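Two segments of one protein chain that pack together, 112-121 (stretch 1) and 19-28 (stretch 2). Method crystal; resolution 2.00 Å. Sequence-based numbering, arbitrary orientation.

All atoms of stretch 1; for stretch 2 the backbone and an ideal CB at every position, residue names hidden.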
# COMPACT_ATOMS: atom_id res chain seq x y z
N GLY A 112 -5.61 -10.22 1.72
CA GLY A 112 -6.84 -10.53 1.01
C GLY A 112 -7.97 -9.64 1.48
O GLY A 112 -7.88 -9.04 2.54
N LYS A 113 -9.03 -9.55 0.68
CA LYS A 113 -10.23 -8.80 1.07
C LYS A 113 -11.37 -9.78 1.36
O LYS A 113 -11.50 -10.77 0.66
CB LYS A 113 -10.61 -7.75 0.02
CG LYS A 113 -9.61 -6.58 -0.02
CD LYS A 113 -10.02 -5.50 -0.98
CE LYS A 113 -8.84 -4.62 -1.33
NZ LYS A 113 -9.13 -3.81 -2.55
N PRO A 114 -12.17 -9.55 2.43
CA PRO A 114 -12.17 -8.37 3.32
C PRO A 114 -10.93 -8.40 4.19
O PRO A 114 -10.52 -9.47 4.63
CB PRO A 114 -13.45 -8.53 4.14
CG PRO A 114 -13.76 -10.01 4.12
CD PRO A 114 -13.13 -10.58 2.88
N LEU A 115 -10.34 -7.24 4.39
CA LEU A 115 -9.05 -7.10 5.05
C LEU A 115 -9.12 -7.46 6.53
O LEU A 115 -10.04 -7.05 7.22
CB LEU A 115 -8.57 -5.66 4.87
CG LEU A 115 -7.10 -5.37 5.10
CD1 LEU A 115 -6.64 -4.40 4.06
CD2 LEU A 115 -6.88 -4.83 6.50
N ASN A 116 -8.17 -8.26 7.01
CA ASN A 116 -8.10 -8.56 8.45
C ASN A 116 -7.39 -7.39 9.15
O ASN A 116 -6.17 -7.28 9.12
CB ASN A 116 -7.37 -9.87 8.70
CG ASN A 116 -7.51 -10.36 10.15
OD1 ASN A 116 -7.50 -9.58 11.09
ND2 ASN A 116 -7.64 -11.66 10.33
N PHE A 117 -8.18 -6.51 9.77
CA PHE A 117 -7.64 -5.32 10.41
C PHE A 117 -6.85 -5.58 11.71
O PHE A 117 -5.99 -4.79 12.07
CB PHE A 117 -8.76 -4.30 10.63
CG PHE A 117 -9.15 -3.56 9.38
CD1 PHE A 117 -8.49 -2.40 9.02
CD2 PHE A 117 -10.19 -4.02 8.58
CE1 PHE A 117 -8.84 -1.70 7.88
CE2 PHE A 117 -10.56 -3.33 7.42
CZ PHE A 117 -9.88 -2.16 7.07
N THR A 118 -7.13 -6.67 12.42
CA THR A 118 -6.26 -7.10 13.54
C THR A 118 -4.83 -7.44 13.07
O THR A 118 -3.83 -6.97 13.63
CB THR A 118 -6.87 -8.32 14.25
OG1 THR A 118 -8.13 -7.94 14.80
CG2 THR A 118 -5.97 -8.85 15.38
N LEU A 119 -4.74 -8.28 12.05
CA LEU A 119 -3.44 -8.58 11.46
C LEU A 119 -2.72 -7.34 10.88
O LEU A 119 -1.53 -7.15 11.10
CB LEU A 119 -3.62 -9.66 10.41
CG LEU A 119 -2.39 -10.13 9.63
CD1 LEU A 119 -1.24 -10.63 10.54
CD2 LEU A 119 -2.81 -11.20 8.63
N LEU A 120 -3.46 -6.48 10.18
CA LEU A 120 -2.89 -5.25 9.64
C LEU A 120 -2.34 -4.32 10.70
O LEU A 120 -1.25 -3.78 10.53
CB LEU A 120 -3.91 -4.51 8.77
CG LEU A 120 -3.42 -3.14 8.26
CD1 LEU A 120 -2.34 -3.32 7.15
CD2 LEU A 120 -4.55 -2.21 7.81
N GLU A 121 -3.08 -4.14 11.79
CA GLU A 121 -2.64 -3.31 12.92
C GLU A 121 -1.24 -3.74 13.42
O GLU A 121 -0.36 -2.90 13.54
CB GLU A 121 -3.67 -3.37 14.05
CG GLU A 121 -3.47 -2.34 15.17
CD GLU A 121 -2.76 -2.88 16.40
OE1 GLU A 121 -2.68 -2.14 17.41
OE2 GLU A 121 -2.28 -4.04 16.39
N UNK A 19 -15.29 4.13 -0.51
CA UNK A 19 -15.77 3.82 0.83
C UNK A 19 -14.70 3.08 1.64
O UNK A 19 -14.47 3.40 2.80
CB UNK A 19 -17.05 2.98 0.75
N UNK A 20 -14.06 2.11 0.98
CA UNK A 20 -12.96 1.35 1.56
C UNK A 20 -11.71 2.21 1.79
O UNK A 20 -11.06 2.10 2.84
CB UNK A 20 -12.62 0.17 0.65
N UNK A 21 -11.39 3.08 0.83
CA UNK A 21 -10.25 3.99 0.96
C UNK A 21 -10.41 4.94 2.13
O UNK A 21 -9.41 5.30 2.77
CB UNK A 21 -10.06 4.79 -0.33
N UNK A 22 -11.64 5.35 2.42
CA UNK A 22 -11.92 6.27 3.53
C UNK A 22 -11.86 5.52 4.86
O UNK A 22 -11.48 6.09 5.88
CB UNK A 22 -13.29 6.93 3.35
N UNK A 23 -12.24 4.24 4.83
CA UNK A 23 -12.21 3.38 6.03
C UNK A 23 -10.78 3.02 6.41
O UNK A 23 -10.38 3.17 7.58
CB UNK A 23 -13.02 2.10 5.80
N UNK A 24 -10.00 2.56 5.42
CA UNK A 24 -8.57 2.33 5.61
C UNK A 24 -7.84 3.58 6.09
O UNK A 24 -6.96 3.51 6.94
CB UNK A 24 -7.94 1.84 4.30
N UNK A 25 -8.22 4.74 5.55
CA UNK A 25 -7.59 6.01 5.93
C UNK A 25 -7.91 6.32 7.38
O UNK A 25 -7.01 6.69 8.13
CB UNK A 25 -8.06 7.15 5.02
N UNK A 26 -9.17 6.14 7.76
CA UNK A 26 -9.62 6.43 9.13
C UNK A 26 -8.96 5.50 10.14
O UNK A 26 -8.51 5.94 11.19
CB UNK A 26 -11.14 6.31 9.23
N UNK A 27 -8.95 4.21 9.81
CA UNK A 27 -8.21 3.22 10.59
C UNK A 27 -6.73 3.59 10.80
O UNK A 27 -6.20 3.48 11.92
CB UNK A 27 -8.30 1.86 9.90
N UNK A 28 -6.06 4.00 9.74
CA UNK A 28 -4.66 4.33 9.85
C UNK A 28 -4.41 5.66 10.56
O UNK A 28 -3.37 5.82 11.20
CB UNK A 28 -4.03 4.36 8.45

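Stretch 2 is helical throughout, with ordinary helical backbone angles that rule out no residue type by themselves; a proline would give up a backbone N-H that the helix uses, and a glycine would loosen it. Otherwise direction and reach guide the choice. Against it, stretch 1 offers an apolar surface centred on the ring of Phe-117, with Leu-115 and the Lys-113 chain to one end and Leu-120 and Glu-121 to the other.

Position 19 has nothing of stretch 1 within reach, so many residues would do; it is Glu-19.

Position 20 points toward stretch 1, yet its ideal CB has no neighbour within 5.5 Å. A short side chain would leave the gap open; a long apolar one, whether Leu, Met or an aromatic, could cross it. The residue is Phe-20, chi1 t. Its CZ lies 3.9 Å from Leu-115 CD1, which sits at the ring edge, and its CE1 is 4.1 Å from Phe-117 CZ. Lys-113 joins through its aliphatic part, CE to Phe-20 CE2 at 4.0 Å, while its amine is hydrogen-bonded elsewhere in the structure.

Positions 21 and 22 are out of reach, and stretch 1 cannot decide them. They are Ala-21 and Asp-22.

At position 23 CA-to-CB runs sideways, with the ideal CB 5.4 Å from Phe-117 CZ. A flexible apolar chain could graze that ring, though a polar one is not excluded. Met-23 brings CG to 4.2 Å from Phe-117 CZ, and its sulfur lies 5.1 Å from the ring centroid, obliquely.

Position 24 also points sideways, its ideal CB 5.1 Å from Phe-117 CE1. A branched aliphatic or Met could lean back into the contact. Leu-24 does so: CD1 reaches Leu-120 CD2 at 3.8 Å and Phe-117 CE1 at 4.1 Å, one methyl touching both residues.

Positions 25 and 26 are again out of reach. Thr-25 returns its OG1 to Ala-21 O at 2.5 Å, within its own helix; 26 is Gln-26.

Position 27 points straight toward stretch 1, the ideal CB only 4.1 Å from Phe-117 CE1, with Leu-120 and Glu-121 farther along. Leu or Met would fit, but an aromatic gives Phe-117 a broad face. Phe-27 presents one: the edge of Phe-117 meets it, planes at 66° and centroids 4.8 Å apart, with Phe-117 CD1 3.7 Å from Phe-27 CG. Phe-27 CE2 lies 3.7 Å from Leu-120 CD2, and Glu-121 CB approaches CZ of Phe-27 at 3.9 Å. Phe-117 is thus a knob among 20, 23, 24 and 27.

Position 28 points sideways, its ideal CB clear of stretch 1, leaving the choice broad; Leu-28 bends nearer without close contact.

The rule is shape: no hydrogen bond crosses.

Stretch 2 19-28: EFADMLTQFL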
# COMPACT_ATOMS: atom_id res chain seq x y z
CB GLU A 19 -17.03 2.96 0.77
CG GLU A 19 -18.34 3.74 0.65
CD GLU A 19 -19.56 2.85 0.94
OE1 GLU A 19 -20.54 2.92 0.17
OE2 GLU A 19 -19.52 2.08 1.92
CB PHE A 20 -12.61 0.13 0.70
CG PHE A 20 -11.52 -0.72 1.31
CD1 PHE A 20 -11.74 -1.40 2.51
CD2 PHE A 20 -10.27 -0.80 0.69
CE1 PHE A 20 -10.70 -2.16 3.08
CE2 PHE A 20 -9.24 -1.55 1.25
CZ PHE A 20 -9.45 -2.24 2.44
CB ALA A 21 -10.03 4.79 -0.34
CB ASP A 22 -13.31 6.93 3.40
CG ASP A 22 -13.40 7.91 2.21
OD1 ASP A 22 -12.40 8.14 1.49
OD2 ASP A 22 -14.52 8.44 1.99
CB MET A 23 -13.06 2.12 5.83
CG MET A 23 -12.68 0.96 6.77
SD MET A 23 -13.74 -0.49 6.68
CE MET A 23 -15.34 0.35 6.86
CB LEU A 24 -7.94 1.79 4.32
CG LEU A 24 -6.47 1.37 4.36
CD1 LEU A 24 -6.21 0.31 5.42
CD2 LEU A 24 -6.04 0.87 3.01
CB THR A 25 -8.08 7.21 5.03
OG1 THR A 25 -7.71 6.96 3.67
CG2 THR A 25 -7.44 8.51 5.47
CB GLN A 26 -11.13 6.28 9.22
CG GLN A 26 -11.72 6.77 10.53
CD GLN A 26 -11.41 8.21 10.80
OE1 GLN A 26 -11.83 9.09 10.05
NE2 GLN A 26 -10.68 8.47 11.87
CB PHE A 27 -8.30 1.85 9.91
CG PHE A 27 -7.60 0.75 10.68
CD1 PHE A 27 -8.22 0.18 11.80
CD2 PHE A 27 -6.34 0.32 10.31
CE1 PHE A 27 -7.58 -0.82 12.52
CE2 PHE A 27 -5.70 -0.69 11.01
CZ PHE A 27 -6.33 -1.26 12.12
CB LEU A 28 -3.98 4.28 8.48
CG LEU A 28 -3.87 2.94 7.77
CD1 LEU A 28 -3.31 3.17 6.35
CD2 LEU A 28 -2.99 2.03 8.57
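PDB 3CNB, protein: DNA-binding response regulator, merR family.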